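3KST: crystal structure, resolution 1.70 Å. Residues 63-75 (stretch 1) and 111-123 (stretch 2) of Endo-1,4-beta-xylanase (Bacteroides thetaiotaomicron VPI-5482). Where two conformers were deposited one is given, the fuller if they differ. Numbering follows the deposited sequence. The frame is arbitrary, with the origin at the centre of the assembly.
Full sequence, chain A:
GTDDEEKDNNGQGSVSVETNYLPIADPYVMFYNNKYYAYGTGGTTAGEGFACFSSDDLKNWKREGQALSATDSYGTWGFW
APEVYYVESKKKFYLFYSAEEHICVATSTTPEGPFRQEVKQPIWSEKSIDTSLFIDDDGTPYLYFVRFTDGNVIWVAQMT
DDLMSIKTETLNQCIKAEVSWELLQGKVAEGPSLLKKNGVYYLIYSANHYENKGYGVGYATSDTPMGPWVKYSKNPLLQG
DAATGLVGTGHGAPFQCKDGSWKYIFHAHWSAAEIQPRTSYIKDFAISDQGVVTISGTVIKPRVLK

Stretch 1 63-75: REGQALSATDSYG
Stretch 2 111-123: PEGPFRQEVKQPI

Two irregular segments can pack closely when two backbone hydrogen bonds and one from backbone to side chain tie them together and side chains fill the gaps between them. Residues 63-75 and 111-123 of this xylanase illustrate the principle, burying 679 Å² between them. The first stretch enters as a strand, turns a corner at Ala67 (phi/psi -51/-46), after which a short strand on a different sheet or face takes in Leu68 and Ser69, and passes through a 3-10 segment at 70-71; the second has no regular helix or strand. They run in the same direction, with CA atoms nearest in the pairs Ala67-Gly113 (4.5 Å), Leu68-Phe115 (5.2 Å), Asp72-Arg116 (5.1 Å) and Tyr74-Lys120 (4.3 Å).

The corner at Ala67 is the first bump, and its carbonyl enters the space left by the absent side chain of Gly113 (103/-169): an ideal CB there would lie 2.6 Å from Ala67 O, a clash, and would also jam against the preceding carbonyl. The same carbonyl accepts a nearly straight hydrogen bond from the backbone of Phe115 (N to Ala67 O, 2.7 Å, 170°), while Ala67 CA makes a CA-H...O contact with Glu112 O at 3.4 Å. A cis peptide leads into Pro114, whose CA lies 3.6 Å from Ala67 O. The CA-to-CB bond of Phe115 (m, chi2 80°) points toward the first stretch, with Ala67 O at the ring edge, and Phe115 CD1 packs 4.0 Å from Ala67 CB. Upstream, Glu64 CB meets Glu112 CB at 3.9 Å; the Glu112 side chain (p, m) starts toward the contact but its end leads away.

Beyond the 3-10 segment, Asp72 O accepts a hydrogen bond from Gln117 N (3.0 Å, 166°). Gln117 (m, t, chi3 -56°) returns the favour by reaching back, its OE1 accepting from Tyr74 N at 2.8 Å. Asp72 (m) lies against Arg116 (m, t, m), with CG to CG at 3.6 Å. Water fills what the chains leave open: one molecule accepts from Ser69 N and donates to Asp72 OD2 and Phe115 O, and another links Asp72 OD1 to Lys120 NZ, 2.9 Å from each.

The Lys120 side chain (m, p, t, t) folds across the Ser73 backbone, CG lying 3.5 Å from Ser73 C, and its NZ donates to Gln117 O at 2.8 Å. Tyr74 (t, chi2 75°) supplies the last bump, its ring sitting with Lys120 O at the edge, 3.5 Å from Tyr74 CD1, and Pro122 (C-gamma endo) over one face: Pro122 CD sits 3.9 Å from the centroid of the Tyr74 ring, 16° off the normal, a CH-pi contact.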

ATOM      1  N   ARG A  63      19.072  -1.816  -4.229  1.00 15.52           N
ATOM      2  CA  ARG A  63      18.236  -2.741  -5.006  1.00 15.16           C
ATOM      3  C   ARG A  63      18.588  -4.177  -4.684  1.00 15.65           C
ATOM      4  O   ARG A  63      19.769  -4.535  -4.581  1.00 15.61           O
ATOM      5  CB  ARG A  63      18.390  -2.535  -6.495  1.00 15.24           C
ATOM      6  CG  ARG A  63      17.676  -1.332  -6.995  1.00 13.87           C
ATOM      7  CD  ARG A  63      17.882  -1.220  -8.481  1.00 11.11           C
ATOM      8  NE  ARG A  63      17.083  -0.152  -9.049  1.00 12.18           N
ATOM      9  CZ  ARG A  63      15.770  -0.224  -9.299  1.00  9.71           C
ATOM     10  NH1 ARG A  63      15.055  -1.323  -8.985  1.00 11.19           N
ATOM     11  NH2 ARG A  63      15.167   0.812  -9.857  1.00 13.37           N
ATOM     12  N   GLU A  64      17.554  -4.983  -4.485  1.00 15.77           N
ATOM     13  CA  GLU A  64      17.735  -6.411  -4.252  1.00 16.41           C
ATOM     14  C   GLU A  64      17.476  -7.246  -5.501  1.00 16.67           C
ATOM     15  O   GLU A  64      17.928  -8.397  -5.565  1.00 17.48           O
ATOM     16  CB  GLU A  64      16.861  -6.872  -3.091  1.00 16.59           C
ATOM     17  CG  GLU A  64      17.287  -6.306  -1.749  1.00 17.22           C
ATOM     18  CD  GLU A  64      18.620  -6.810  -1.241  1.00 18.99           C
ATOM     19  OE1 GLU A  64      19.139  -7.837  -1.723  1.00 20.31           O
ATOM     20  OE2 GLU A  64      19.161  -6.155  -0.336  1.00 17.98           O
ATOM     21  N   GLY A  65      16.826  -6.672  -6.508  1.00 15.73           N
ATOM     22  CA  GLY A  65      16.490  -7.394  -7.713  1.00 15.26           C
ATOM     23  C   GLY A  65      15.031  -7.240  -8.082  1.00 14.49           C
ATOM     24  O   GLY A  65      14.317  -6.342  -7.586  1.00 13.91           O
ATOM     25  N   GLN A  66      14.593  -8.130  -8.962  1.00 14.63           N
ATOM     26  CA  GLN A  66      13.212  -8.128  -9.451  1.00 13.71           C
ATOM     27  C   GLN A  66      12.404  -9.137  -8.633  1.00 13.29           C
ATOM     28  O   GLN A  66      12.447 -10.334  -8.927  1.00 14.13           O
ATOM     29  CB  GLN A  66      13.213  -8.513 -10.912  1.00 14.34           C
ATOM     30  CG  GLN A  66      11.856  -8.449 -11.603  1.00 13.77           C
ATOM     31  CD  GLN A  66      11.557  -7.154 -12.365  1.00 13.14           C
ATOM     32  OE1 GLN A  66      12.432  -6.316 -12.615  1.00 12.02           O
ATOM     33  NE2 GLN A  66      10.310  -7.032 -12.807  1.00 10.61           N
ATOM     34  N   ALA A  67      11.684  -8.645  -7.621  1.00 11.85           N
ATOM     35  CA  ALA A  67      10.818  -9.449  -6.741  1.00 11.15           C
ATOM     36  C   ALA A  67       9.846 -10.330  -7.529  1.00 11.00           C
ATOM     37  O   ALA A  67       9.680 -11.520  -7.203  1.00 11.77           O
ATOM     38  CB  ALA A  67      10.018  -8.549  -5.767  1.00 10.52           C
ATOM     39  N   LEU A  68       9.208  -9.734  -8.539  1.00 10.69           N
ATOM     40  CA  LEU A  68       8.260 -10.454  -9.386  0.50 10.11           C
ATOM     41  C   LEU A  68       8.444 -10.079 -10.852  1.00 10.44           C
ATOM     42  O   LEU A  68       8.538  -8.893 -11.187  1.00  9.89           O
ATOM     43  CB  LEU A  68       6.824 -10.222  -8.904  0.50 10.56           C
ATOM     44  CG  LEU A  68       5.672 -10.810  -9.722  0.50  9.99           C
ATOM     45  CD1 LEU A  68       4.560 -11.234  -8.778  0.50 11.19           C
ATOM     46  CD2 LEU A  68       5.155  -9.855 -10.794  0.50  9.84           C
ATOM     47  N   SER A  69       8.537 -11.103 -11.704  1.00  9.99           N
ATOM     48  CA  SER A  69       8.652 -10.967 -13.149  1.00 11.71           C
ATOM     49  C   SER A  69       7.271 -11.350 -13.729  1.00 12.11           C
ATOM     50  O   SER A  69       6.590 -12.304 -13.253  1.00 12.89           O
ATOM     51  CB  SER A  69       9.767 -11.861 -13.704  1.00 11.83           C
ATOM     52  OG  SER A  69      11.036 -11.566 -13.116  1.00 12.82           O
ATOM     53  N   ALA A  70       6.852 -10.618 -14.749  1.00 11.92           N
ATOM     54  CA  ALA A  70       5.546 -10.804 -15.392  1.00 12.01           C
ATOM     55  C   ALA A  70       5.303 -12.238 -15.867  1.00 11.63           C
ATOM     56  O   ALA A  70       4.186 -12.739 -15.733  1.00 12.40           O
ATOM     57  CB  ALA A  70       5.383  -9.870 -16.537  1.00 11.63           C
ATOM     58  N   THR A  71       6.338 -12.895 -16.399  1.00 11.43           N
ATOM     59  CA  THR A  71       6.239 -14.297 -16.857  1.00 11.66           C
ATOM     60  C   THR A  71       5.815 -15.297 -15.771  1.00 11.20           C
ATOM     61  O   THR A  71       5.178 -16.348 -16.064  1.00 11.24           O
ATOM     62  CB  THR A  71       7.527 -14.809 -17.612  1.00 11.28           C
ATOM     63  OG1 THR A  71       8.662 -14.839 -16.730  1.00 12.62           O
ATOM     64  CG2 THR A  71       7.783 -13.982 -18.888  1.00 12.53           C
ATOM     65  N   ASP A  72       6.140 -14.981 -14.514  1.00  9.31           N
ATOM     66  CA  ASP A  72       5.733 -15.787 -13.345  1.00  9.65           C
ATOM     67  C   ASP A  72       4.377 -15.414 -12.782  1.00  8.88           C
ATOM     68  O   ASP A  72       3.992 -15.906 -11.719  1.00 10.04           O
ATOM     69  CB  ASP A  72       6.768 -15.650 -12.236  1.00  8.62           C
ATOM     70  CG  ASP A  72       8.066 -16.251 -12.596  1.00  8.72           C
ATOM     71  OD1 ASP A  72       8.070 -17.324 -13.269  1.00 10.15           O
ATOM     72  OD2 ASP A  72       9.084 -15.654 -12.211  1.00 13.87           O
ATOM     73  N   SER A  73       3.617 -14.617 -13.508  1.00 10.21           N
ATOM     74  CA  SER A  73       2.349 -14.132 -13.001  1.00  9.68           C
ATOM     75  C   SER A  73       1.300 -14.036 -14.071  1.00  9.93           C
ATOM     76  O   SER A  73       1.595 -14.055 -15.253  1.00  9.95           O
ATOM     77  CB  SER A  73       2.615 -12.718 -12.466  1.00 10.05           C
ATOM     78  OG  SER A  73       1.430 -11.991 -12.182  1.00  8.51           O
ATOM     79  N   TYR A  74       0.065 -13.918 -13.611  1.00 10.22           N
ATOM     80  CA  TYR A  74      -1.063 -13.526 -14.432  1.00 11.29           C
ATOM     81  C   TYR A  74      -0.730 -12.135 -14.955  1.00 11.12           C
ATOM     82  O   TYR A  74      -0.211 -11.343 -14.199  1.00 11.37           O
ATOM     83  CB  TYR A  74      -2.303 -13.374 -13.559  1.00 12.14           C
ATOM     84  CG  TYR A  74      -3.496 -12.803 -14.256  1.00 12.58           C
ATOM     85  CD1 TYR A  74      -4.256 -13.583 -15.151  1.00 13.80           C
ATOM     86  CD2 TYR A  74      -3.897 -11.477 -14.028  1.00 14.07           C
ATOM     87  CE1 TYR A  74      -5.372 -13.054 -15.798  1.00 14.10           C
ATOM     88  CE2 TYR A  74      -5.027 -10.948 -14.651  1.00 13.15           C
ATOM     89  CZ  TYR A  74      -5.744 -11.723 -15.551  1.00 14.48           C
ATOM     90  OH  TYR A  74      -6.849 -11.168 -16.143  1.00 14.54           O
ATOM     91  N   GLY A  75      -0.980 -11.898 -16.236  1.00 11.18           N
ATOM     92  CA  GLY A  75      -0.819 -10.589 -16.879  1.00 10.59           C
ATOM     93  C   GLY A  75       0.499 -10.140 -17.466  1.00 10.72           C
ATOM     94  O   GLY A  75       1.579 -10.641 -17.153  1.00  9.83           O
ATOM     95  N   PRO A 111      12.400 -12.611   1.343  1.00 15.01           N
ATOM     96  CA  PRO A 111      11.819 -11.267   1.137  1.00 15.47           C
ATOM     97  C   PRO A 111      12.004 -10.674  -0.276  1.00 15.81           C
ATOM     98  O   PRO A 111      11.113 -10.003  -0.789  1.00 15.43           O
ATOM     99  CB  PRO A 111      12.577 -10.394   2.165  1.00 16.26           C
ATOM    100  CG  PRO A 111      13.151 -11.311   3.113  1.00 16.31           C
ATOM    101  CD  PRO A 111      13.399 -12.596   2.432  1.00 14.85           C
ATOM    102  N   GLU A 112      13.155 -10.939  -0.884  1.00 16.20           N
ATOM    103  CA  GLU A 112      13.533 -10.382  -2.187  1.00 17.34           C
ATOM    104  C   GLU A 112      12.977 -11.107  -3.398  1.00 17.21           C
ATOM    105  O   GLU A 112      13.056 -10.579  -4.503  1.00 18.94           O
ATOM    106  CB  GLU A 112      15.063 -10.241  -2.305  1.00 18.01           C
ATOM    107  CG  GLU A 112      15.917 -11.502  -2.472  1.00 19.96           C
ATOM    108  CD  GLU A 112      15.963 -12.448  -1.259  1.00 20.74           C
ATOM    109  OE1 GLU A 112      15.692 -12.003  -0.093  1.00 19.89           O
ATOM    110  OE2 GLU A 112      16.289 -13.641  -1.494  1.00 25.59           O
ATOM    111  N   GLY A 113      12.457 -12.320  -3.204  1.00 17.59           N
ATOM    112  CA  GLY A 113      11.901 -13.117  -4.285  1.00 17.41           C
ATOM    113  C   GLY A 113      12.849 -14.225  -4.731  1.00 17.66           C
ATOM    114  O   GLY A 113      13.880 -14.458  -4.079  1.00 18.35           O
ATOM    115  N   PRO A 114      12.550 -14.882  -5.872  1.00 17.63           N
ATOM    116  CA  PRO A 114      11.442 -14.607  -6.772  1.00 17.37           C
ATOM    117  C   PRO A 114      10.056 -14.985  -6.250  1.00 16.68           C
ATOM    118  O   PRO A 114       9.861 -16.119  -5.800  1.00 16.16           O
ATOM    119  CB  PRO A 114      11.787 -15.438  -8.007  1.00 18.15           C
ATOM    120  CG  PRO A 114      12.523 -16.614  -7.472  1.00 18.10           C
ATOM    121  CD  PRO A 114      13.270 -16.118  -6.265  1.00 17.58           C
ATOM    122  N   PHE A 115       9.119 -14.028  -6.292  1.00 14.85           N
ATOM    123  CA  PHE A 115       7.712 -14.313  -5.988  1.00 13.58           C
ATOM    124  C   PHE A 115       7.108 -14.888  -7.250  1.00 13.49           C
ATOM    125  O   PHE A 115       7.303 -14.335  -8.331  1.00 13.18           O
ATOM    126  CB  PHE A 115       6.930 -13.066  -5.550  1.00 13.01           C
ATOM    127  CG  PHE A 115       7.305 -12.578  -4.186  1.00 11.99           C
ATOM    128  CD1 PHE A 115       8.461 -11.816  -4.012  1.00 15.16           C
ATOM    129  CD2 PHE A 115       6.527 -12.893  -3.055  1.00 12.59           C
ATOM    130  CE1 PHE A 115       8.838 -11.365  -2.754  1.00 12.09           C
ATOM    131  CE2 PHE A 115       6.893 -12.440  -1.786  1.00 14.54           C
ATOM    132  CZ  PHE A 115       8.072 -11.665  -1.629  1.00 12.99           C
ATOM    133  N   ARG A 116       6.412 -16.017  -7.130  1.00 12.43           N
ATOM    134  CA  ARG A 116       5.787 -16.653  -8.278  1.00 12.45           C
ATOM    135  C   ARG A 116       4.399 -17.167  -7.969  1.00 11.41           C
ATOM    136  O   ARG A 116       4.063 -17.438  -6.814  1.00 11.35           O
ATOM    137  CB  ARG A 116       6.642 -17.847  -8.755  1.00 12.04           C
ATOM    138  CG  ARG A 116       8.044 -17.472  -9.161  1.00 14.34           C
ATOM    139  CD  ARG A 116       8.840 -18.655  -9.638  1.00 12.64           C
ATOM    140  NE  ARG A 116       9.189 -19.599  -8.557  1.00 14.41           N
ATOM    141  CZ  ARG A 116       9.901 -20.731  -8.713  1.00 16.81           C
ATOM    142  NH1 ARG A 116      10.408 -21.080  -9.900  1.00 15.64           N
ATOM    143  NH2 ARG A 116      10.130 -21.522  -7.657  1.00 19.82           N
ATOM    144  N   GLN A 117       3.605 -17.275  -9.030  1.00 11.83           N
ATOM    145  CA  GLN A 117       2.339 -17.975  -8.976  1.00 10.90           C
ATOM    146  C   GLN A 117       2.544 -19.356  -9.601  1.00 11.20           C
ATOM    147  O   GLN A 117       3.174 -19.471 -10.671  1.00 11.00           O
ATOM    148  CB  GLN A 117       1.287 -17.266  -9.791  1.00 10.39           C
ATOM    149  CG  GLN A 117       0.948 -15.871  -9.306  1.00 10.69           C
ATOM    150  CD  GLN A 117      -0.278 -15.349 -10.006  1.00  9.65           C
ATOM    151  OE1 GLN A 117      -0.323 -15.301 -11.238  1.00 11.31           O
ATOM    152  NE2 GLN A 117      -1.296 -14.955  -9.227  1.00 11.23           N
ATOM    153  N   GLU A 118       2.017 -20.390  -8.946  1.00 11.76           N
ATOM    154  CA  GLU A 118       2.026 -21.761  -9.507  1.00 12.13           C
ATOM    155  C   GLU A 118       1.088 -21.813 -10.716  1.00 12.43           C
ATOM    156  O   GLU A 118       1.475 -22.295 -11.785  1.00 13.88           O
ATOM    157  CB  GLU A 118       1.673 -22.786  -8.432  1.00 12.16           C
ATOM    158  CG  GLU A 118       2.780 -22.888  -7.386  1.00 12.62           C
ATOM    159  CD  GLU A 118       2.526 -23.877  -6.259  1.00 14.24           C
ATOM    160  OE1 GLU A 118       1.363 -24.232  -6.027  1.00 15.35           O
ATOM    161  OE2 GLU A 118       3.510 -24.271  -5.567  1.00 15.61           O
ATOM    162  N   VAL A 119      -0.112 -21.254 -10.558  1.00 12.83           N
ATOM    163  CA  VAL A 119      -1.091 -21.140 -11.636  1.00 12.66           C
ATOM    164  C   VAL A 119      -1.301 -19.632 -11.799  1.00 12.90           C
ATOM    165  O   VAL A 119      -1.604 -18.952 -10.817  1.00 12.36           O
ATOM    166  CB  VAL A 119      -2.415 -21.866 -11.329  1.00 12.80           C
ATOM    167  CG1 VAL A 119      -3.379 -21.725 -12.515  1.00 12.50           C
ATOM    168  CG2 VAL A 119      -2.159 -23.351 -11.057  1.00 13.96           C
ATOM    169  N   LYS A 120      -1.190 -19.153 -13.037  1.00 12.08           N
ATOM    170  CA  LYS A 120      -1.180 -17.705 -13.349  1.00 11.91           C
ATOM    171  C   LYS A 120      -2.579 -17.132 -13.517  1.00 12.38           C
ATOM    172  O   LYS A 120      -3.031 -16.820 -14.627  1.00 13.94           O
ATOM    173  CB  LYS A 120      -0.270 -17.421 -14.568  1.00 12.15           C
ATOM    174  CG  LYS A 120       1.240 -17.529 -14.234  1.00 10.80           C
ATOM    175  CD  LYS A 120       1.725 -18.910 -13.834  1.00 13.33           C
ATOM    176  CE  LYS A 120       3.248 -18.962 -13.734  1.00 11.52           C
ATOM    177  NZ  LYS A 120       3.728 -20.326 -13.285  1.00 11.78           N
ATOM    178  N   GLN A 121      -3.272 -17.024 -12.391  1.00 12.42           N
ATOM    179  CA  GLN A 121      -4.627 -16.497 -12.356  1.00 13.20           C
ATOM    180  C   GLN A 121      -4.816 -15.575 -11.178  1.00 12.80           C
ATOM    181  O   GLN A 121      -4.109 -15.685 -10.181  1.00 12.92           O
ATOM    182  CB  GLN A 121      -5.625 -17.654 -12.260  1.00 13.90           C
ATOM    183  CG  GLN A 121      -5.733 -18.465 -13.545  1.00 16.22           C
ATOM    184  CD  GLN A 121      -6.214 -17.648 -14.738  1.00 17.79           C
ATOM    185  OE1 GLN A 121      -7.119 -16.825 -14.614  1.00 21.31           O
ATOM    186  NE2 GLN A 121      -5.604 -17.860 -15.891  1.00 19.84           N
ATOM    187  N   PRO A 122      -5.783 -14.665 -11.285  1.00 13.17           N
ATOM    188  CA  PRO A 122      -6.062 -13.775 -10.166  1.00 12.57           C
ATOM    189  C   PRO A 122      -6.885 -14.498  -9.078  1.00 12.69           C
ATOM    190  O   PRO A 122      -7.305 -15.653  -9.256  1.00 11.78           O
ATOM    191  CB  PRO A 122      -6.860 -12.659 -10.827  1.00 12.81           C
ATOM    192  CG  PRO A 122      -7.563 -13.308 -11.887  1.00 13.34           C
ATOM    193  CD  PRO A 122      -6.703 -14.411 -12.403  1.00 12.38           C
ATOM    194  N   ILE A 123      -7.096 -13.802  -7.966  1.00 11.61           N
ATOM    195  CA  ILE A 123      -7.845 -14.300  -6.783  1.00 12.04           C
ATOM    196  C   ILE A 123      -9.319 -14.535  -7.165  1.00 12.07           C
ATOM    197  O   ILE A 123      -9.892 -15.563  -6.799  1.00 12.14           O
ATOM    198  CB  ILE A 123      -7.678 -13.270  -5.602  1.00 11.59           C
ATOM    199  CG1 ILE A 123      -6.230 -13.246  -5.101  1.00 11.02           C
ATOM    200  CG2 ILE A 123      -8.617 -13.507  -4.435  1.00 11.59           C
ATOM    201  CD1 ILE A 123      -5.870 -11.904  -4.434  1.00 10.40           C
TER
HETATM  202  O   HOH W   1       9.155 -13.566 -10.491  1.00  9.61           O
HETATM  203  O   HOH W   2       6.473 -19.638 -13.903  1.00  9.90           O